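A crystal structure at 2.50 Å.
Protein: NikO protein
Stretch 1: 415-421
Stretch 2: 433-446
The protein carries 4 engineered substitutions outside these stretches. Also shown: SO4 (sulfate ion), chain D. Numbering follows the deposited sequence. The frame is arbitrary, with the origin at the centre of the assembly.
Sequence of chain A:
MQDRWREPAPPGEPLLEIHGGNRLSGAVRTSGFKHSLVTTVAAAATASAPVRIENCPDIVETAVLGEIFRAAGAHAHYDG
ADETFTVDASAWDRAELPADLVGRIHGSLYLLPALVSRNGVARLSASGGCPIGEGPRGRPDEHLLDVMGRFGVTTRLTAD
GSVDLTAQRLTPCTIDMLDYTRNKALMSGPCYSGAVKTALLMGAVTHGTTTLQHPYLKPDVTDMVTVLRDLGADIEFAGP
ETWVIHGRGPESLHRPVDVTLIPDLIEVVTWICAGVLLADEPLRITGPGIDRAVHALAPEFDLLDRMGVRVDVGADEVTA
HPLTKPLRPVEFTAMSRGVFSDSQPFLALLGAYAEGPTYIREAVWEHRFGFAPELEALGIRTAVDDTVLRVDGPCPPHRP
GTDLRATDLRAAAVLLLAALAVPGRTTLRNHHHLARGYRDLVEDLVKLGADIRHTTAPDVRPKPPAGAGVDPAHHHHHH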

ATOM      1  N   LEU A 415     -13.815   2.546 -18.719  1.00  9.94           N
ATOM      2  CA  LEU A 415     -14.228   1.544 -19.695  1.00 12.80           C
ATOM      3  C   LEU A 415     -14.280   2.156 -21.087  1.00 16.55           C
ATOM      4  O   LEU A 415     -13.920   1.514 -22.075  1.00 14.34           O
ATOM      5  N   LEU A 416     -14.730   3.403 -21.154  1.00 13.74           N
ATOM      6  CA  LEU A 416     -14.825   4.122 -22.416  1.00 13.43           C
ATOM      7  C   LEU A 416     -13.440   4.367 -23.007  1.00 12.97           C
ATOM      8  O   LEU A 416     -13.249   4.270 -24.218  1.00 13.39           O
ATOM      9  N   LEU A 417     -12.477   4.679 -22.146  1.00 11.92           N
ATOM     10  CA  LEU A 417     -11.105   4.911 -22.583  1.00 10.95           C
ATOM     11  C   LEU A 417     -10.462   3.619 -23.072  1.00 12.07           C
ATOM     12  O   LEU A 417      -9.754   3.609 -24.080  1.00 12.77           O
ATOM     13  N   ALA A 418     -10.711   2.532 -22.349  1.00 10.21           N
ATOM     14  CA  ALA A 418     -10.163   1.230 -22.704  1.00  9.37           C
ATOM     15  C   ALA A 418     -10.778   0.706 -23.998  1.00 13.36           C
ATOM     16  O   ALA A 418     -10.102   0.063 -24.800  1.00 13.48           O
ATOM     17  N   ALA A 419     -12.062   0.989 -24.195  1.00 10.89           N
ATOM     18  CA  ALA A 419     -12.766   0.566 -25.401  1.00  9.92           C
ATOM     19  C   ALA A 419     -12.213   1.268 -26.637  1.00 14.51           C
ATOM     20  O   ALA A 419     -12.170   0.689 -27.723  1.00 16.36           O
ATOM     21  N   LEU A 420     -11.791   2.517 -26.465  1.00 13.00           N
ATOM     22  CA  LEU A 420     -11.240   3.301 -27.566  1.00 12.67           C
ATOM     23  C   LEU A 420      -9.883   2.770 -28.024  1.00 15.59           C
ATOM     24  O   LEU A 420      -9.399   3.126 -29.098  1.00 14.66           O
ATOM     25  N   ALA A 421      -9.273   1.921 -27.204  1.00 13.76           N
ATOM     26  CA  ALA A 421      -7.992   1.316 -27.549  1.00 14.65           C
ATOM     27  C   ALA A 421      -8.194   0.045 -28.367  1.00 14.67           C
ATOM     28  O   ALA A 421      -7.320  -0.355 -29.134  1.00 24.90           O
ATOM     29  N   HIS A 433     -23.912   7.709 -15.732  1.00 21.39           N
ATOM     30  CA  HIS A 433     -23.100   8.106 -14.589  1.00 21.59           C
ATOM     31  C   HIS A 433     -22.150   9.242 -14.952  1.00 23.34           C
ATOM     32  O   HIS A 433     -21.812  10.069 -14.106  1.00 28.28           O
ATOM     33  N   LEU A 434     -21.728   9.277 -16.213  1.00 21.05           N
ATOM     34  CA  LEU A 434     -20.755  10.259 -16.690  1.00 17.11           C
ATOM     35  C   LEU A 434     -21.217  11.705 -16.520  1.00 20.32           C
ATOM     36  O   LEU A 434     -20.395  12.608 -16.351  1.00 22.42           O
ATOM     37  N   ALA A 435     -22.527  11.922 -16.566  1.00 21.44           N
ATOM     38  CA  ALA A 435     -23.086  13.269 -16.481  1.00 20.70           C
ATOM     39  C   ALA A 435     -22.878  13.898 -15.104  1.00 22.64           C
ATOM     40  O   ALA A 435     -22.976  15.115 -14.949  1.00 21.60           O
ATOM     41  N   ARG A 436     -22.590  13.065 -14.110  1.00 22.62           N
ATOM     42  CA  ARG A 436     -22.390  13.543 -12.747  1.00 22.81           C
ATOM     43  C   ARG A 436     -20.927  13.870 -12.456  1.00 23.27           C
ATOM     44  O   ARG A 436     -20.600  14.368 -11.380  1.00 29.49           O
ATOM     45  N   GLY A 437     -20.052  13.591 -13.417  1.00 22.52           N
ATOM     46  CA  GLY A 437     -18.632  13.842 -13.245  1.00 17.20           C
ATOM     47  C   GLY A 437     -18.023  14.649 -14.374  1.00 19.05           C
ATOM     48  O   GLY A 437     -17.046  15.372 -14.177  1.00 16.71           O
ATOM     49  N   TYR A 438     -18.601  14.523 -15.563  1.00 16.53           N
ATOM     50  CA  TYR A 438     -18.102  15.234 -16.735  1.00 16.47           C
ATOM     51  C   TYR A 438     -19.234  15.995 -17.411  1.00 18.82           C
ATOM     52  O   TYR A 438     -20.392  15.586 -17.344  1.00 23.94           O
ATOM     53  N   ARG A 439     -18.892  17.105 -18.057  1.00 17.87           N
ATOM     54  CA  ARG A 439     -19.871  17.895 -18.794  1.00 24.55           C
ATOM     55  C   ARG A 439     -20.474  17.053 -19.910  1.00 23.41           C
ATOM     56  O   ARG A 439     -21.691  16.885 -19.992  1.00 23.56           O
ATOM     57  N   ASP A 440     -19.603  16.526 -20.761  1.00 24.90           N
ATOM     58  CA  ASP A 440     -20.001  15.654 -21.856  1.00 21.73           C
ATOM     59  C   ASP A 440     -18.756  14.934 -22.361  1.00 19.61           C
ATOM     60  O   ASP A 440     -18.176  15.318 -23.377  1.00 19.09           O
ATOM     61  N   LEU A 441     -18.349  13.898 -21.633  1.00 17.83           N
ATOM     62  CA  LEU A 441     -17.108  13.183 -21.918  1.00 19.20           C
ATOM     63  C   LEU A 441     -17.089  12.575 -23.317  1.00 17.85           C
ATOM     64  O   LEU A 441     -16.054  12.568 -23.984  1.00 14.91           O
ATOM     65  N   VAL A 442     -18.237  12.068 -23.757  1.00 15.21           N
ATOM     66  CA  VAL A 442     -18.349  11.481 -25.087  1.00 19.75           C
ATOM     67  C   VAL A 442     -18.089  12.524 -26.173  1.00 16.61           C
ATOM     68  O   VAL A 442     -17.304  12.291 -27.091  1.00 20.73           O
ATOM     69  N   GLU A 443     -18.743  13.675 -26.053  1.00 14.64           N
ATOM     70  CA  GLU A 443     -18.585  14.754 -27.023  1.00 19.58           C
ATOM     71  C   GLU A 443     -17.146  15.256 -27.087  1.00 21.62           C
ATOM     72  O   GLU A 443     -16.621  15.518 -28.170  1.00 21.17           O
ATOM     73  N   ASP A 444     -16.512  15.385 -25.926  1.00 18.69           N
ATOM     74  CA  ASP A 444     -15.130  15.849 -25.855  1.00 18.17           C
ATOM     75  C   ASP A 444     -14.168  14.861 -26.507  1.00 18.75           C
ATOM     76  O   ASP A 444     -13.208  15.261 -27.167  1.00 22.45           O
ATOM     77  N   LEU A 445     -14.430  13.571 -26.318  1.00 18.07           N
ATOM     78  CA  LEU A 445     -13.601  12.526 -26.909  1.00 15.02           C
ATOM     79  C   LEU A 445     -13.780  12.462 -28.423  1.00 18.55           C
ATOM     80  O   LEU A 445     -12.800  12.399 -29.166  1.00 16.14           O
ATOM     81  N   VAL A 446     -15.033  12.478 -28.867  1.00 16.85           N
ATOM     82  CA  VAL A 446     -15.360  12.482 -30.291  1.00 17.34           C
ATOM     83  C   VAL A 446     -14.691  13.664 -30.991  1.00 22.60           C
ATOM     84  O   VAL A 446     -14.235  13.555 -32.131  1.00 22.59           O
TER

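The contact between the two stretches is entirely apolar. No hydrogen bond or salt bridge crosses it. Helix 415-419 and helix 441-446 run in roughly the same direction, 25° apart, with axes 12.0 Å apart at closest approach. That is a wide spacing, and side chains, mostly leucine, meet across the gap. The buried surface is modest, 221 Å² summed over both sides.

Leu416 is the centre of the packing. Its CA-to-CB bond points toward stretch 2, and its rotamer is t at chi1 and p at chi2. Its CD2 methyl meets four residues. Leu416 CD2 lies 3.7 Å from Leu445 CD1 and 4.1 Å from Val442 CG2. Leu416 CD2 is also 4.3 Å from Leu434 CD1 and 4.3 Å from Leu441 CD2.

Leu445 is the main counterpart on stretch 2. It points toward stretch 1, with chi1 m and chi2 t. Its CD1 reaches three leucines of stretch 1. Besides Leu416, Leu445 CD1 is 3.8 Å from Leu420 CD1 and 4.2 Å from Leu417 CD2. Leu420 points toward stretch 2. Leu417 starts sideways, but its end comes nearer. Both are m at chi1 and t at chi2. Leu416 and Leu420 are four residues apart and both point toward stretch 2; Leu417 reaches the same Leu445 methyl with the end of its side chain.

Three smaller contributors also touch Leu416. Leu434, in a 3-10 segment, points toward stretch 1 with chi1 m and chi2 t. Leu441 also points toward it, with chi1 t and chi2 p. Val442 points sideways, with chi1 t, and still brings CG2 within reach. All the residues in this contact are buried.

The polar side chains of stretch 2 make their bonds away from this contact. Asp440 is the N-cap of helix 441-446. Asp440 OD1 accepts a weak hydrogen bond from Glu443 N at 3.3 Å, occupying an amide at the start of the helix. Arg439 forms two salt bridges, each with a hydrogen bond: Arg439 NH2 is 2.9 Å from Asp444 OD1 and 3.1 Å from Glu443 OE2. Tyr438 OH is hydrogen-bonded elsewhere in the structure.

Arg436 joins a side chain and a bound ion. Arg436 NH2 donates to His433 ND1 at 2.9 Å. The sulfate, probably from the crystallisation liquor, sits at the guanidinium edge. Arg436 NH1 donates to SO4 O2 at 3.1 Å, and Arg436 NH2 to SO4 O3 at 3.3 Å. Both bonds are nearly straight.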

ATOM      1  CB  LEU A 415     -15.591   0.954 -19.329  1.00 10.65           C
ATOM      2  CG  LEU A 415     -15.617   0.007 -18.128  1.00 14.46           C
ATOM      3  CD1 LEU A 415     -17.022  -0.525 -17.894  1.00 10.58           C
ATOM      4  CD2 LEU A 415     -14.630  -1.128 -18.325  1.00 14.66           C
ATOM      5  CB  LEU A 416     -15.563   5.447 -22.218  1.00 12.22           C
ATOM      6  CG  LEU A 416     -15.777   6.318 -23.456  1.00 13.99           C
ATOM      7  CD1 LEU A 416     -16.439   5.519 -24.565  1.00 16.49           C
ATOM      8  CD2 LEU A 416     -16.613   7.537 -23.100  1.00 10.90           C
ATOM      9  CB  LEU A 417     -10.271   5.510 -21.449  1.00  7.94           C
ATOM     10  CG  LEU A 417     -10.688   6.887 -20.933  1.00 10.84           C
ATOM     11  CD1 LEU A 417      -9.743   7.353 -19.838  1.00 10.31           C
ATOM     12  CD2 LEU A 417     -10.740   7.896 -22.070  1.00  8.26           C
ATOM     13  CB  ALA A 418     -10.378   0.240 -21.570  1.00  9.84           C
ATOM     14  CB  ALA A 419     -14.256   0.827 -25.265  1.00  9.12           C
ATOM     15  CB  LEU A 420     -11.127   4.775 -27.171  1.00 10.60           C
ATOM     16  CG  LEU A 420     -12.441   5.550 -27.068  1.00 15.12           C
ATOM     17  CD1 LEU A 420     -12.209   6.928 -26.468  1.00 12.97           C
ATOM     18  CD2 LEU A 420     -13.102   5.664 -28.434  1.00 10.11           C
ATOM     19  CB  ALA A 421      -7.193   1.018 -26.293  1.00 14.00           C
ATOM     20  CB  HIS A 433     -22.299   6.914 -14.058  1.00 24.78           C
ATOM     21  CG  HIS A 433     -23.141   5.838 -13.445  1.00 24.60           C
ATOM     22  ND1 HIS A 433     -23.932   6.051 -12.337  1.00 30.30           N
ATOM     23  CD2 HIS A 433     -23.304   4.535 -13.777  1.00 25.65           C
ATOM     24  CE1 HIS A 433     -24.552   4.928 -12.017  1.00 27.75           C
ATOM     25  NE2 HIS A 433     -24.188   3.993 -12.877  1.00 26.44           N
ATOM     26  CB  LEU A 434     -20.412  10.003 -18.160  1.00 17.76           C
ATOM     27  CG  LEU A 434     -19.630   8.732 -18.495  1.00 18.73           C
ATOM     28  CD1 LEU A 434     -19.473   8.591 -20.003  1.00 14.27           C
ATOM     29  CD2 LEU A 434     -18.272   8.741 -17.813  1.00 14.48           C
ATOM     30  CB  ALA A 435     -24.565  13.256 -16.843  1.00 12.24           C
ATOM     31  CB  ARG A 436     -22.908  12.517 -11.737  1.00 22.76           C
ATOM     32  CG  ARG A 436     -24.403  12.251 -11.837  1.00 31.89           C
ATOM     33  CD  ARG A 436     -24.869  11.247 -10.791  1.00 38.68           C
ATOM     34  NE  ARG A 436     -24.315   9.914 -11.013  1.00 37.93           N
ATOM     35  CZ  ARG A 436     -23.286   9.408 -10.343  1.00 38.76           C
ATOM     36  NH1 ARG A 436     -22.689  10.120  -9.398  1.00 34.69           N
ATOM     37  NH2 ARG A 436     -22.853   8.185 -10.616  1.00 36.67           N
ATOM     38  CB  TYR A 438     -17.468  14.255 -17.727  1.00 15.88           C
ATOM     39  CG  TYR A 438     -16.403  13.365 -17.126  1.00 12.15           C
ATOM     40  CD1 TYR A 438     -16.737  12.153 -16.533  1.00 12.53           C
ATOM     41  CD2 TYR A 438     -15.065  13.733 -17.154  1.00 12.80           C
ATOM     42  CE1 TYR A 438     -15.770  11.336 -15.982  1.00 13.41           C
ATOM     43  CE2 TYR A 438     -14.089  12.922 -16.605  1.00 12.91           C
ATOM     44  CZ  TYR A 438     -14.447  11.724 -16.021  1.00 13.37           C
ATOM     45  OH  TYR A 438     -13.482  10.910 -15.474  1.00 11.27           O
ATOM     46  CB  ARG A 439     -19.212  19.140 -19.387  1.00 18.94           C
ATOM     47  CG  ARG A 439     -20.172  20.053 -20.129  1.00 23.67           C
ATOM     48  CD  ARG A 439     -19.429  21.000 -21.057  1.00 23.39           C
ATOM     49  NE  ARG A 439     -18.691  20.275 -22.088  1.00 33.60           N
ATOM     50  CZ  ARG A 439     -19.220  19.865 -23.236  1.00 26.78           C
ATOM     51  NH1 ARG A 439     -20.496  20.106 -23.507  1.00 23.25           N
ATOM     52  NH2 ARG A 439     -18.474  19.211 -24.116  1.00 24.40           N
ATOM     53  CB  ASP A 440     -20.640  16.464 -22.985  1.00 18.83           C
ATOM     54  CG  ASP A 440     -21.505  15.616 -23.897  1.00 23.17           C
ATOM     55  OD1 ASP A 440     -21.261  14.394 -23.990  1.00 22.76           O
ATOM     56  OD2 ASP A 440     -22.430  16.174 -24.525  1.00 26.67           O
ATOM     57  CB  LEU A 441     -16.865  12.096 -20.867  1.00 16.86           C
ATOM     58  CG  LEU A 441     -15.559  11.307 -20.993  1.00 16.00           C
ATOM     59  CD1 LEU A 441     -14.359  12.241 -20.945  1.00 10.64           C
ATOM     60  CD2 LEU A 441     -15.463  10.248 -19.907  1.00 12.93           C
ATOM     61  CB  VAL A 442     -19.731  10.834 -25.307  1.00 19.90           C
ATOM     62  CG1 VAL A 442     -19.916  10.451 -26.767  1.00 15.06           C
ATOM     63  CG2 VAL A 442     -19.894   9.619 -24.407  1.00 13.62           C
ATOM     64  CB  GLU A 443     -19.526  15.914 -26.694  1.00 20.80           C
ATOM     65  CG  GLU A 443     -19.370  17.114 -27.613  1.00 25.17           C
ATOM     66  CD  GLU A 443     -20.191  18.305 -27.161  1.00 36.00           C
ATOM     67  OE1 GLU A 443     -21.421  18.157 -27.002  1.00 37.92           O
ATOM     68  OE2 GLU A 443     -19.605  19.389 -26.958  1.00 32.69           O
ATOM     69  CB  ASP A 444     -14.718  16.112 -24.405  1.00 15.88           C
ATOM     70  CG  ASP A 444     -15.361  17.360 -23.835  1.00 25.72           C
ATOM     71  OD1 ASP A 444     -15.735  18.249 -24.628  1.00 27.84           O
ATOM     72  OD2 ASP A 444     -15.488  17.457 -22.596  1.00 25.26           O
ATOM     73  CB  LEU A 445     -13.917  11.167 -26.280  1.00 15.56           C
ATOM     74  CG  LEU A 445     -13.324  10.915 -24.892  1.00 19.81           C
ATOM     75  CD1 LEU A 445     -13.874   9.631 -24.299  1.00 16.22           C
ATOM     76  CD2 LEU A 445     -11.807  10.862 -24.964  1.00 12.01           C
ATOM     77  CB  VAL A 446     -16.891  12.537 -30.509  1.00 21.01           C
ATOM     78  CG1 VAL A 446     -17.230  12.884 -31.953  1.00 12.46           C
ATOM     79  CG2 VAL A 446     -17.533  11.217 -30.104  1.00 14.87           C
TER
HETATM   80  S   SO4 D 502     -19.843   7.435  -7.857  1.00 64.49           S
HETATM   81  O1  SO4 D 502     -18.389   7.531  -7.748  1.00 46.83           O
HETATM   82  O2  SO4 D 502     -20.430   8.765  -7.718  1.00 46.37           O
HETATM   83  O3  SO4 D 502     -20.203   6.883  -9.159  1.00 40.06           O
HETATM   84  O4  SO4 D 502     -20.352   6.560  -6.803  1.00 62.43           O